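PDB 1VHZ: ADP compounds hydrolase NudE from Escherichia coli, which hydrolyses ADP-ribose to AMP and ribose 5-phosphate, also acts on NADH, Ap3A and Ap2A, and works as a homodimer of the Nudix family with magnesium or another divalent cation. Local coordinates for residues 67-70 / 71-74; 93-96 / 97-101; 152-155 / 156-159; 170-173 / 174-178. All coordinates share one frame; numbering follows the deposited sequence.

Interaction 1: 67-70 / 71-74; sequences EYAV and GTES
Ala69 and Ser74 form an antiparallel hydrogen-bonded pair: Ala69 N gives a bond of 2.9 Å to Ser74 O, and Ser74 N returns a longer one of 3.3 Å to Ala69 O. The same Ala69 O lies 2.8 Å from Glu73 N, a weak bond because the N-H...O angle is 117°, and a further weak bond reaches it from Thr72 N. Glu73, whose phi and psi are both positive, thus shares the place opposite Ala69 with Ser74, which defines a G1 beta bulge in the hairpin turn between strand 61-69 and strand 74-78. Tyr68 carries its ring alongside this turn. Its CG is anti to the backbone N (chi1 -178°), which sends the ring along residues 73-74 until Tyr68 OH reaches Glu73 CG at 3.5 Å; ring and carboxylate planes differ by 22°. On the side of the strand bearing Ala69 CB, Thr72 OG1 comes within 3.8 Å of that methyl and shares a 2.8 Å hydrogen bond with Ser74 OG, which links the two hydroxyls. The turn also meets the second subunit, whose Arg43 forms a salt bridge with Glu73 OE2 and a hydrogen bond with Val70 O, while Tyr68 packs on Pro10 of that subunit.

Interaction 2: 93-96 / 97-101; sequences AANR and ELKEE
Arg96 NH1 joins two carboxylates in one salt-bridge network, at 2.8 Å from Glu97 OE1 and 3.2 Å from Glu100 OE1. The two acids are met differently. Glu100 OE1 lies in the guanidinium plane, at its edge, whereas Glu97 OE1 is tilted from that plane and its carboxylate stands nearly perpendicular to it, at 87°. In both cases the N-H comes from above the carboxylate plane. Arg96 NH2 adds only a weak bond to Glu97 OE1. The arginine chain runs extended to CD and then bends (chi3 55°), bringing its head back over the helix, where Glu97 bends at chi2 to meet it. Further bonds fix the guanidinium: NE pairs with Glu88 and NH2 with the carbonyl of Leu83. Beneath these groups the helix ladder is regular, as in Glu97 N to Ala93 O at 2.8 Å and Glu100 N to Arg96 O at 3.0 Å. On another flank the Lys99 chain passes over Asn95, CG lying 3.3 Å from Asn95 O, while Asn95 OD1 bonds the backbone N of Ala106. All nine residues belong to the Nudix box, whose Glu97 and Glu101 probably bind the divalent metal, as in relatives. Ala94 and Leu98 face the sheet, where both touch Ile54 of strand 51-58 and Leu98 also meets Ala131 of strand 125-136, seating helix 90-102 against these strands.

Interaction 3: 152-155 / 156-159; sequences WPLA and HMMD
His156 N bonds Pro153 O and Met157 N bonds Leu154 O, each at 3.0 Å, where strand 149-153 gives way to a 3-10 turn. The indole closes the turn from the strand side. Trp152 NE1 donates to His156 O at 3.1 Å, with the oxygen in the ring plane and an N-H...O angle of 162°. A chi1 of -159°, with CG roughly anti to the backbone N, brings the ring edge to the His156 carbonyl. His156 O also accepts from Asp159 N, on the opposite face of its carbonyl plane, so two N-H groups grip it. Farther along the indole, the edge at CZ2 meets Asp159 CB at 4.0 Å. Leu154 and Met157 run side by side, CD2 to CG also 4.0 Å, and both rest on Leu62 of strand 61-69. The imidazole of His156 lays one face over the Ala155 carbonyl carbon. Bonds from i to i+3 of this kind are characteristic of a 3-10 turn, here following strand 149-153 with the Trp152 indole bonded to the His156 carbonyl, at the surface of the Nudix domain and away from the metal and substrate sites.

Interaction 4: 170-173 / 174-178; sequences RNVS and ALFLV
Helix 169-184 packs on the Nudix sheet and meets its own copy in the dimer, and residues 170-178 form its first turns. Four successive i to i+4 bonds of 2.9 to 3.1 Å define the geometry: Ala174 N to Arg170 O, Leu175 N to Asn171 O, Phe176 N to Val172 O and Leu177 N to Ser173 O. The Phe176 bond is the straightest, with an N-H...O angle of 175°. Along the same ridge Val172 and Phe176 point the same way. Val172 CG1, anti to the backbone N (chi1 170°), lies in the plane of the phenyl ring and touches its edge, 3.8 Å from Phe176 CE1, while Phe176 CD1 on that edge is 3.4 Å from Val172 O. This ridge belongs to the homodimer interface: the Phe176 ring meets Phe176 of the second subunit with planes about 10° apart, and Ser173 OG bonds Ser173 OG of that subunit as well as Ala169 O in its own helix. Leu177 folds over the Ser173 carbonyl, its CG 3.2 Å from Ser173 O, before reaching Ile128 of strand 125-136. Ala174 CB lies 3.3 Å from Arg170 O and faces Met53 of strand 51-58, and Val178 continues that sheet-facing side onto Val55. At the start of the helix the polar ends turn elsewhere: Arg170 NE pairs with Glu168, and the Asn171 amide is held by Lys81 through OD1 and by the carbonyl of Phe166 through ND2.

From the N terminus the four contacts follow in series, each local, with none nesting or crossing. Interaction 1 closes the hairpin turn between strands 61-69 and 74-78. Interaction 2 lies on helix 90-102, its nearest atoms about 5 Å from interaction 1 without touching; Glu67 at the hairpin comes close to Glu101 of the helix. Interaction 3 turns the chain out of strand 149-153, the neighbour of 61-69 in the sheet, and interaction 4 opens the final helix. These last two touch: Met158 CE packs 3.4 Å from Phe176 CE2, tying the 3-10 turn to the helix. Interactions 1 and 4 both also reach the second subunit.

Interaction 1: 67-70 / 71-74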
ATOM      1  N   GLU A  67      -9.441 -12.026  -8.199  1.00 15.98           N
ATOM      2  CA  GLU A  67     -10.371 -10.928  -8.451  1.00 15.73           C
ATOM      3  C   GLU A  67      -9.844  -9.973  -9.499  1.00 17.10           C
ATOM      4  O   GLU A  67      -8.676  -9.556  -9.482  1.00 12.40           O
ATOM      5  CB  GLU A  67     -10.568 -10.183  -7.096  1.00 10.88           C
ATOM      6  CG  GLU A  67     -11.586  -9.063  -7.155  1.00 20.61           C
ATOM      7  CD  GLU A  67     -12.122  -8.668  -5.784  1.00 24.97           C
ATOM      8  OE1 GLU A  67     -13.276  -8.196  -5.692  1.00 17.59           O
ATOM      9  OE2 GLU A  67     -11.400  -8.834  -4.780  1.00 20.33           O
ATOM     10  N   TYR A  68     -10.733  -9.601 -10.428  1.00 12.85           N
ATOM     11  CA  TYR A  68     -10.318  -8.710 -11.493  1.00 17.17           C
ATOM     12  C   TYR A  68     -10.005  -7.313 -10.959  1.00 17.49           C
ATOM     13  O   TYR A  68     -10.686  -6.795 -10.086  1.00 19.85           O
ATOM     14  CB  TYR A  68     -11.355  -8.662 -12.611  1.00 12.27           C
ATOM     15  CG  TYR A  68     -10.971  -7.787 -13.779  1.00 15.26           C
ATOM     16  CD1 TYR A  68     -11.502  -6.506 -13.903  1.00 16.37           C
ATOM     17  CD2 TYR A  68     -10.067  -8.215 -14.742  1.00 16.08           C
ATOM     18  CE1 TYR A  68     -11.157  -5.696 -14.960  1.00 15.15           C
ATOM     19  CE2 TYR A  68      -9.729  -7.416 -15.819  1.00 19.42           C
ATOM     20  CZ  TYR A  68     -10.282  -6.158 -15.923  1.00 19.53           C
ATOM     21  OH  TYR A  68      -9.939  -5.346 -16.980  1.00 19.07           O
ATOM     22  N   ALA A  69      -8.969  -6.718 -11.517  1.00 17.02           N
ATOM     23  CA  ALA A  69      -8.515  -5.370 -11.172  1.00 18.02           C
ATOM     24  C   ALA A  69      -8.386  -4.573 -12.468  1.00 18.56           C
ATOM     25  O   ALA A  69      -7.527  -4.871 -13.310  1.00 17.40           O
ATOM     26  CB  ALA A  69      -7.155  -5.485 -10.468  1.00 16.55           C
ATOM     27  N   VAL A  70      -9.253  -3.590 -12.668  1.00 19.23           N
ATOM     28  CA  VAL A  70      -9.252  -2.798 -13.889  1.00 21.52           C
ATOM     29  C   VAL A  70      -8.045  -1.905 -14.045  1.00 19.52           C
ATOM     30  O   VAL A  70      -7.727  -1.490 -15.169  1.00 19.20           O
ATOM     31  CB  VAL A  70     -10.570  -1.996 -14.036  1.00 23.84           C
ATOM     32  CG1 VAL A  70     -10.566  -0.745 -13.181  1.00 22.05           C
ATOM     33  CG2 VAL A  70     -10.824  -1.649 -15.492  1.00 25.98           C
ATOM     34  N   GLY A  71      -7.384  -1.525 -12.952  1.00 19.86           N
ATOM     35  CA  GLY A  71      -6.206  -0.658 -13.015  1.00 14.88           C
ATOM     36  C   GLY A  71      -5.091  -1.326 -13.805  1.00 20.55           C
ATOM     37  O   GLY A  71      -4.413  -0.661 -14.597  1.00 20.46           O
ATOM     38  N   THR A  72      -4.887  -2.629 -13.618  1.00 18.00           N
ATOM     39  CA  THR A  72      -3.865  -3.363 -14.346  1.00 19.51           C
ATOM     40  C   THR A  72      -4.480  -4.280 -15.394  1.00 21.81           C
ATOM     41  O   THR A  72      -3.756  -4.960 -16.121  1.00 24.39           O
ATOM     42  CB  THR A  72      -3.038  -4.260 -13.385  1.00 24.25           C
ATOM     43  OG1 THR A  72      -3.963  -4.996 -12.563  1.00 25.99           O
ATOM     44  CG2 THR A  72      -2.142  -3.421 -12.484  1.00 14.20           C
ATOM     45  N   GLU A  73      -5.807  -4.378 -15.430  1.00 21.61           N
ATOM     46  CA  GLU A  73      -6.485  -5.268 -16.358  1.00 24.00           C
ATOM     47  C   GLU A  73      -5.958  -6.696 -16.228  1.00 23.15           C
ATOM     48  O   GLU A  73      -5.514  -7.309 -17.194  1.00 25.40           O
ATOM     49  CB  GLU A  73      -6.387  -4.835 -17.812  1.00 16.29           C
ATOM     50  CG  GLU A  73      -7.152  -3.564 -18.117  1.00 26.59           C
ATOM     51  CD  GLU A  73      -6.729  -2.939 -19.437  1.00 27.52           C
ATOM     52  OE1 GLU A  73      -6.323  -3.674 -20.361  1.00 33.06           O
ATOM     53  OE2 GLU A  73      -6.835  -1.703 -19.522  1.00 26.51           O
ATOM     54  N   SER A  74      -6.053  -7.224 -15.019  1.00 22.16           N
ATOM     55  CA  SER A  74      -5.592  -8.586 -14.763  1.00 21.79           C
ATOM     56  C   SER A  74      -6.296  -9.098 -13.509  1.00 20.20           C
ATOM     57  O   SER A  74      -6.976  -8.334 -12.825  1.00 20.30           O
ATOM     58  CB  SER A  74      -4.068  -8.585 -14.523  1.00 18.90           C
ATOM     59  OG  SER A  74      -3.774  -7.687 -13.449  1.00 21.27           O
TER

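Interaction 2: 93-96 / 97-101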
ATOM      1  N   ALA A  93     -17.830  -6.121   9.900  1.00 13.05           N
ATOM      2  CA  ALA A  93     -17.576  -5.942   8.466  1.00 14.54           C
ATOM      3  C   ALA A  93     -16.834  -7.167   7.935  1.00 14.79           C
ATOM      4  O   ALA A  93     -17.164  -7.667   6.858  1.00 13.34           O
ATOM      5  CB  ALA A  93     -16.784  -4.676   8.213  1.00  9.29           C
ATOM      6  N   ALA A  94     -15.857  -7.657   8.712  1.00 13.05           N
ATOM      7  CA  ALA A  94     -15.084  -8.806   8.266  1.00 18.65           C
ATOM      8  C   ALA A  94     -15.994 -10.020   8.050  1.00 20.79           C
ATOM      9  O   ALA A  94     -15.923 -10.673   7.014  1.00 18.70           O
ATOM     10  CB  ALA A  94     -13.974  -9.140   9.257  1.00 12.37           C
ATOM     11  N   ASN A  95     -16.833 -10.314   9.038  1.00 19.54           N
ATOM     12  CA  ASN A  95     -17.748 -11.457   8.957  1.00 21.41           C
ATOM     13  C   ASN A  95     -18.677 -11.331   7.752  1.00 16.80           C
ATOM     14  O   ASN A  95     -18.827 -12.277   6.987  1.00 13.09           O
ATOM     15  CB  ASN A  95     -18.510 -11.590  10.277  1.00 14.72           C
ATOM     16  CG  ASN A  95     -18.916 -13.002  10.629  1.00 17.08           C
ATOM     17  OD1 ASN A  95     -18.322 -13.985  10.201  1.00 23.39           O
ATOM     18  ND2 ASN A  95     -19.972 -13.143  11.431  1.00 25.72           N
ATOM     19  N   ARG A  96     -19.267 -10.161   7.548  1.00 16.77           N
ATOM     20  CA  ARG A  96     -20.160  -9.909   6.432  1.00 17.87           C
ATOM     21  C   ARG A  96     -19.425 -10.071   5.101  1.00 19.81           C
ATOM     22  O   ARG A  96     -19.940 -10.740   4.197  1.00 18.28           O
ATOM     23  CB  ARG A  96     -20.788  -8.511   6.531  1.00 13.88           C
ATOM     24  CG  ARG A  96     -21.660  -8.124   5.336  1.00 16.62           C
ATOM     25  CD  ARG A  96     -22.231  -6.710   5.484  1.00 21.56           C
ATOM     26  NE  ARG A  96     -21.178  -5.717   5.701  1.00 18.96           N
ATOM     27  CZ  ARG A  96     -20.230  -5.408   4.815  1.00 26.46           C
ATOM     28  NH1 ARG A  96     -20.170  -5.995   3.617  1.00 16.14           N
ATOM     29  NH2 ARG A  96     -19.301  -4.503   5.127  1.00 18.95           N
ATOM     30  N   GLU A  97     -18.239  -9.461   4.966  1.00 17.19           N
ATOM     31  CA  GLU A  97     -17.480  -9.581   3.730  1.00 17.71           C
ATOM     32  C   GLU A  97     -17.108 -11.037   3.453  1.00 15.30           C
ATOM     33  O   GLU A  97     -17.182 -11.437   2.287  1.00 16.84           O
ATOM     34  CB  GLU A  97     -16.218  -8.720   3.709  1.00 21.91           C
ATOM     35  CG  GLU A  97     -16.454  -7.219   3.693  1.00 25.32           C
ATOM     36  CD  GLU A  97     -16.958  -6.713   2.348  1.00 27.63           C
ATOM     37  OE1 GLU A  97     -17.651  -5.668   2.353  1.00 24.57           O
ATOM     38  OE2 GLU A  97     -16.661  -7.343   1.307  1.00 19.40           O
ATOM     39  N   LEU A  98     -16.696 -11.801   4.449  1.00 12.34           N
ATOM     40  CA  LEU A  98     -16.359 -13.205   4.187  1.00 19.18           C
ATOM     41  C   LEU A  98     -17.594 -13.929   3.598  1.00 21.87           C
ATOM     42  O   LEU A  98     -17.452 -14.678   2.642  1.00 21.00           O
ATOM     43  CB  LEU A  98     -15.971 -13.951   5.427  1.00 19.39           C
ATOM     44  CG  LEU A  98     -14.625 -14.436   5.846  1.00 32.37           C
ATOM     45  CD1 LEU A  98     -14.782 -15.642   6.807  1.00 24.95           C
ATOM     46  CD2 LEU A  98     -13.695 -14.823   4.709  1.00 18.02           C
ATOM     47  N   LYS A  99     -18.743 -13.772   4.254  1.00 18.83           N
ATOM     48  CA  LYS A  99     -19.975 -14.412   3.863  1.00 21.21           C
ATOM     49  C   LYS A  99     -20.335 -14.069   2.415  1.00 23.47           C
ATOM     50  O   LYS A  99     -20.671 -14.972   1.662  1.00 22.84           O
ATOM     51  CB  LYS A  99     -21.154 -14.044   4.769  1.00 17.20           C
ATOM     52  CG  LYS A  99     -21.068 -14.552   6.186  1.00 20.86           C
ATOM     53  CD  LYS A  99     -22.217 -14.012   7.049  1.00 17.85           C
ATOM     54  CE  LYS A  99     -21.956 -14.466   8.502  1.00 21.59           C
ATOM     55  NZ  LYS A  99     -22.823 -13.700   9.438  1.00 25.27           N
ATOM     56  N   GLU A 100     -20.223 -12.786   2.073  1.00 22.38           N
ATOM     57  CA  GLU A 100     -20.507 -12.309   0.743  1.00 23.79           C
ATOM     58  C   GLU A 100     -19.502 -12.808  -0.297  1.00 23.43           C
ATOM     59  O   GLU A 100     -19.869 -13.144  -1.421  1.00 21.26           O
ATOM     60  CB  GLU A 100     -20.473 -10.769   0.675  1.00 18.86           C
ATOM     61  CG  GLU A 100     -21.637 -10.047   1.323  1.00 15.26           C
ATOM     62  CD  GLU A 100     -21.460  -8.551   1.415  1.00 23.77           C
ATOM     63  OE1 GLU A 100     -22.234  -7.912   2.160  1.00 19.81           O
ATOM     64  OE2 GLU A 100     -20.538  -7.972   0.776  1.00 20.99           O
ATOM     65  N   GLU A 101     -18.218 -12.875   0.063  1.00 25.05           N
ATOM     66  CA  GLU A 101     -17.242 -13.252  -0.961  1.00 26.47           C
ATOM     67  C   GLU A 101     -16.867 -14.703  -1.049  1.00 26.39           C
ATOM     68  O   GLU A 101     -16.635 -15.225  -2.144  1.00 26.29           O
ATOM     69  CB  GLU A 101     -15.971 -12.397  -0.746  1.00 19.66           C
ATOM     70  CG  GLU A 101     -16.276 -10.905  -0.926  1.00 19.71           C
ATOM     71  CD  GLU A 101     -15.022 -10.064  -1.040  1.00 26.01           C
ATOM     72  OE1 GLU A 101     -13.911 -10.618  -1.163  1.00 26.33           O
ATOM     73  OE2 GLU A 101     -15.145  -8.821  -1.016  1.00 28.87           O
TER

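Interaction 3: 152-155 / 156-159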
ATOM      1  N   TRP A 152      -4.209 -22.288   0.147  1.00 18.65           N
ATOM      2  CA  TRP A 152      -2.758 -22.188   0.193  1.00 20.43           C
ATOM      3  C   TRP A 152      -2.240 -22.600   1.564  1.00 20.04           C
ATOM      4  O   TRP A 152      -2.612 -21.995   2.569  1.00 17.91           O
ATOM      5  CB  TRP A 152      -2.356 -20.731  -0.101  1.00 13.25           C
ATOM      6  CG  TRP A 152      -0.936 -20.616  -0.566  1.00 15.31           C
ATOM      7  CD1 TRP A 152       0.203 -20.688   0.196  1.00 13.99           C
ATOM      8  CD2 TRP A 152      -0.517 -20.381  -1.916  1.00 12.61           C
ATOM      9  NE1 TRP A 152       1.313 -20.520  -0.600  1.00 13.41           N
ATOM     10  CE2 TRP A 152       0.890 -20.323  -1.903  1.00 18.38           C
ATOM     11  CE3 TRP A 152      -1.201 -20.209  -3.124  1.00 15.92           C
ATOM     12  CZ2 TRP A 152       1.629 -20.116  -3.072  1.00 13.26           C
ATOM     13  CZ3 TRP A 152      -0.475 -20.001  -4.295  1.00 18.28           C
ATOM     14  CH2 TRP A 152       0.940 -19.965  -4.240  1.00 17.90           C
ATOM     15  N   PRO A 153      -1.393 -23.619   1.591  1.00 19.15           N
ATOM     16  CA  PRO A 153      -0.883 -24.147   2.833  1.00 19.86           C
ATOM     17  C   PRO A 153      -0.072 -23.139   3.622  1.00 19.62           C
ATOM     18  O   PRO A 153       0.827 -22.499   3.082  1.00 16.23           O
ATOM     19  CB  PRO A 153      -0.055 -25.353   2.446  1.00 21.80           C
ATOM     20  CG  PRO A 153      -0.082 -25.476   0.979  1.00 23.93           C
ATOM     21  CD  PRO A 153      -0.926 -24.374   0.410  1.00 21.59           C
ATOM     22  N   LEU A 154      -0.333 -23.081   4.929  1.00 18.56           N
ATOM     23  CA  LEU A 154       0.381 -22.183   5.823  1.00 19.02           C
ATOM     24  C   LEU A 154       1.875 -22.470   5.810  1.00 17.72           C
ATOM     25  O   LEU A 154       2.706 -21.558   5.840  1.00 15.20           O
ATOM     26  CB  LEU A 154      -0.096 -22.385   7.282  1.00 20.73           C
ATOM     27  CG  LEU A 154      -1.477 -21.838   7.636  1.00 20.42           C
ATOM     28  CD1 LEU A 154      -1.745 -22.013   9.134  1.00 18.90           C
ATOM     29  CD2 LEU A 154      -1.600 -20.379   7.244  1.00 14.88           C
ATOM     30  N   ALA A 155       2.205 -23.758   5.775  1.00 11.31           N
ATOM     31  CA  ALA A 155       3.576 -24.233   5.761  1.00 17.21           C
ATOM     32  C   ALA A 155       4.363 -23.692   4.579  1.00 14.77           C
ATOM     33  O   ALA A 155       5.593 -23.624   4.657  1.00 21.10           O
ATOM     34  CB  ALA A 155       3.612 -25.772   5.792  1.00 11.99           C
ATOM     35  N   HIS A 156       3.715 -23.259   3.508  1.00 14.42           N
ATOM     36  CA  HIS A 156       4.378 -22.684   2.347  1.00 18.79           C
ATOM     37  C   HIS A 156       3.832 -21.300   2.024  1.00 19.37           C
ATOM     38  O   HIS A 156       3.959 -20.797   0.898  1.00 18.94           O
ATOM     39  CB  HIS A 156       4.201 -23.610   1.114  1.00 18.38           C
ATOM     40  CG  HIS A 156       4.878 -24.932   1.385  1.00 19.06           C
ATOM     41  ND1 HIS A 156       6.254 -25.040   1.395  1.00 18.31           N
ATOM     42  CD2 HIS A 156       4.382 -26.140   1.738  1.00 18.73           C
ATOM     43  CE1 HIS A 156       6.576 -26.282   1.709  1.00 20.81           C
ATOM     44  NE2 HIS A 156       5.466 -26.972   1.915  1.00 23.36           N
ATOM     45  N   MET A 157       3.296 -20.620   3.024  1.00 13.70           N
ATOM     46  CA  MET A 157       2.724 -19.294   2.919  1.00 16.21           C
ATOM     47  C   MET A 157       3.632 -18.298   2.165  1.00 13.85           C
ATOM     48  O   MET A 157       3.135 -17.455   1.443  1.00 13.17           O
ATOM     49  CB  MET A 157       2.619 -18.618   4.280  1.00 17.40           C
ATOM     50  CG  MET A 157       1.593 -18.845   5.295  1.00 28.70           C
ATOM     51  SD  MET A 157       2.148 -18.090   6.861  1.00 17.10           S
ATOM     52  CE  MET A 157       1.255 -16.530   6.725  1.00 11.65           C
ATOM     53  N   MET A 158       4.907 -18.251   2.573  1.00 10.85           N
ATOM     54  CA  MET A 158       5.876 -17.360   1.978  1.00 15.55           C
ATOM     55  C   MET A 158       6.071 -17.601   0.503  1.00 15.68           C
ATOM     56  O   MET A 158       6.519 -16.662  -0.179  1.00 17.00           O
ATOM     57  CB  MET A 158       7.204 -17.344   2.762  1.00 12.48           C
ATOM     58  CG  MET A 158       7.030 -16.941   4.235  1.00 18.41           C
ATOM     59  SD  MET A 158       5.700 -15.744   4.555  1.00 27.78           S
ATOM     60  CE  MET A 158       6.447 -14.235   3.993  1.00 27.59           C
ATOM     61  N   ASP A 159       5.690 -18.748  -0.080  1.00 14.23           N
ATOM     62  CA  ASP A 159       5.839 -18.918  -1.531  1.00 12.01           C
ATOM     63  C   ASP A 159       4.955 -17.923  -2.286  1.00 16.25           C
ATOM     64  O   ASP A 159       5.183 -17.677  -3.488  1.00 12.94           O
ATOM     65  CB  ASP A 159       5.487 -20.319  -1.995  1.00 10.51           C
ATOM     66  CG  ASP A 159       6.267 -21.449  -1.382  1.00 12.58           C
ATOM     67  OD1 ASP A 159       7.314 -21.197  -0.756  1.00 16.87           O
ATOM     68  OD2 ASP A 159       5.827 -22.616  -1.506  1.00 16.60           O
TER
HETATM   69  O   HOH W   1       6.217 -20.350   4.033  1.00 27.29           O

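Interaction 4: 170-173 / 174-178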
ATOM      1  N   ARG A 170      -0.596  -4.252   0.377  1.00 12.92           N
ATOM      2  CA  ARG A 170      -1.510  -4.640   1.458  1.00 14.35           C
ATOM      3  C   ARG A 170      -1.503  -6.153   1.641  1.00 16.85           C
ATOM      4  O   ARG A 170      -1.495  -6.606   2.793  1.00 12.38           O
ATOM      5  CB  ARG A 170      -2.916  -4.106   1.173  1.00 13.32           C
ATOM      6  CG  ARG A 170      -2.942  -2.566   1.229  1.00 20.75           C
ATOM      7  CD  ARG A 170      -4.237  -2.008   0.607  1.00 13.81           C
ATOM      8  NE  ARG A 170      -4.529  -2.639  -0.658  1.00 22.01           N
ATOM      9  CZ  ARG A 170      -5.652  -2.566  -1.350  1.00 29.34           C
ATOM     10  NH1 ARG A 170      -5.796  -3.221  -2.506  1.00 24.29           N
ATOM     11  NH2 ARG A 170      -6.659  -1.850  -0.888  1.00 28.22           N
ATOM     12  N   ASN A 171      -1.445  -6.910   0.529  1.00 13.39           N
ATOM     13  CA  ASN A 171      -1.380  -8.359   0.616  1.00 14.19           C
ATOM     14  C   ASN A 171      -0.085  -8.790   1.309  1.00 11.09           C
ATOM     15  O   ASN A 171      -0.096  -9.639   2.205  1.00 12.60           O
ATOM     16  CB  ASN A 171      -1.400  -9.068  -0.764  1.00  8.50           C
ATOM     17  CG  ASN A 171      -2.773  -9.100  -1.404  1.00 16.47           C
ATOM     18  OD1 ASN A 171      -3.808  -8.983  -0.734  1.00 14.84           O
ATOM     19  ND2 ASN A 171      -2.805  -9.211  -2.726  1.00  5.06           N
ATOM     20  N   VAL A 172       1.029  -8.204   0.874  1.00  8.89           N
ATOM     21  CA  VAL A 172       2.338  -8.581   1.456  1.00  9.92           C
ATOM     22  C   VAL A 172       2.423  -8.217   2.923  1.00 11.88           C
ATOM     23  O   VAL A 172       2.858  -9.013   3.754  1.00 11.53           O
ATOM     24  CB  VAL A 172       3.472  -7.976   0.626  1.00 10.93           C
ATOM     25  CG1 VAL A 172       4.828  -8.112   1.286  1.00  8.71           C
ATOM     26  CG2 VAL A 172       3.514  -8.636  -0.773  1.00  4.40           C
ATOM     27  N   SER A 173       1.974  -7.003   3.290  1.00 12.30           N
ATOM     28  CA  SER A 173       1.960  -6.597   4.688  1.00 14.07           C
ATOM     29  C   SER A 173       1.146  -7.600   5.518  1.00 12.18           C
ATOM     30  O   SER A 173       1.603  -8.055   6.556  1.00 14.85           O
ATOM     31  CB  SER A 173       1.238  -5.232   4.844  1.00 11.13           C
ATOM     32  OG  SER A 173       2.035  -4.207   4.314  1.00 17.22           O
ATOM     33  N   ALA A 174      -0.052  -7.935   5.026  1.00 10.87           N
ATOM     34  CA  ALA A 174      -0.922  -8.867   5.709  1.00 15.25           C
ATOM     35  C   ALA A 174      -0.263 -10.233   5.892  1.00 16.13           C
ATOM     36  O   ALA A 174      -0.346 -10.829   6.963  1.00 18.37           O
ATOM     37  CB  ALA A 174      -2.249  -9.045   4.961  1.00  9.77           C
ATOM     38  N   LEU A 175       0.328 -10.751   4.821  1.00 15.34           N
ATOM     39  CA  LEU A 175       0.981 -12.046   4.840  1.00 14.95           C
ATOM     40  C   LEU A 175       2.013 -12.141   5.961  1.00 15.65           C
ATOM     41  O   LEU A 175       1.965 -13.046   6.777  1.00 12.61           O
ATOM     42  CB  LEU A 175       1.672 -12.275   3.484  1.00 11.59           C
ATOM     43  CG  LEU A 175       2.337 -13.635   3.334  1.00 14.41           C
ATOM     44  CD1 LEU A 175       1.285 -14.737   3.244  1.00 12.48           C
ATOM     45  CD2 LEU A 175       3.291 -13.652   2.150  1.00  8.03           C
ATOM     46  N   PHE A 176       2.920 -11.173   6.033  1.00 15.77           N
ATOM     47  CA  PHE A 176       3.950 -11.120   7.060  1.00 15.45           C
ATOM     48  C   PHE A 176       3.358 -10.878   8.451  1.00 14.90           C
ATOM     49  O   PHE A 176       3.881 -11.420   9.425  1.00 15.79           O
ATOM     50  CB  PHE A 176       4.960 -10.003   6.733  1.00 12.99           C
ATOM     51  CG  PHE A 176       6.041 -10.355   5.748  1.00 17.10           C
ATOM     52  CD1 PHE A 176       6.057  -9.803   4.485  1.00 12.17           C
ATOM     53  CD2 PHE A 176       7.068 -11.229   6.102  1.00 12.04           C
ATOM     54  CE1 PHE A 176       7.079 -10.085   3.584  1.00 17.33           C
ATOM     55  CE2 PHE A 176       8.078 -11.531   5.201  1.00 18.59           C
ATOM     56  CZ  PHE A 176       8.090 -10.959   3.937  1.00 16.72           C
ATOM     57  N   LEU A 177       2.306 -10.081   8.590  1.00 12.95           N
ATOM     58  CA  LEU A 177       1.708  -9.832   9.903  1.00 15.04           C
ATOM     59  C   LEU A 177       1.028 -11.083  10.449  1.00 15.51           C
ATOM     60  O   LEU A 177       1.141 -11.396  11.634  1.00 14.57           O
ATOM     61  CB  LEU A 177       0.735  -8.648   9.864  1.00  8.18           C
ATOM     62  CG  LEU A 177       1.420  -7.273   9.701  1.00 20.93           C
ATOM     63  CD1 LEU A 177       0.429  -6.244   9.184  1.00 12.30           C
ATOM     64  CD2 LEU A 177       2.081  -6.817  10.994  1.00  8.54           C
ATOM     65  N   VAL A 178       0.359 -11.846   9.588  1.00 16.00           N
ATOM     66  CA  VAL A 178      -0.301 -13.080  10.013  1.00 15.87           C
ATOM     67  C   VAL A 178       0.719 -14.134  10.410  1.00 16.73           C
ATOM     68  O   VAL A 178       0.595 -14.869  11.395  1.00 15.99           O
ATOM     69  CB  VAL A 178      -1.227 -13.573   8.888  1.00 18.08           C
ATOM     70  CG1 VAL A 178      -1.732 -14.981   9.206  1.00 18.22           C
ATOM     71  CG2 VAL A 178      -2.402 -12.601   8.725  1.00 13.00           C
TER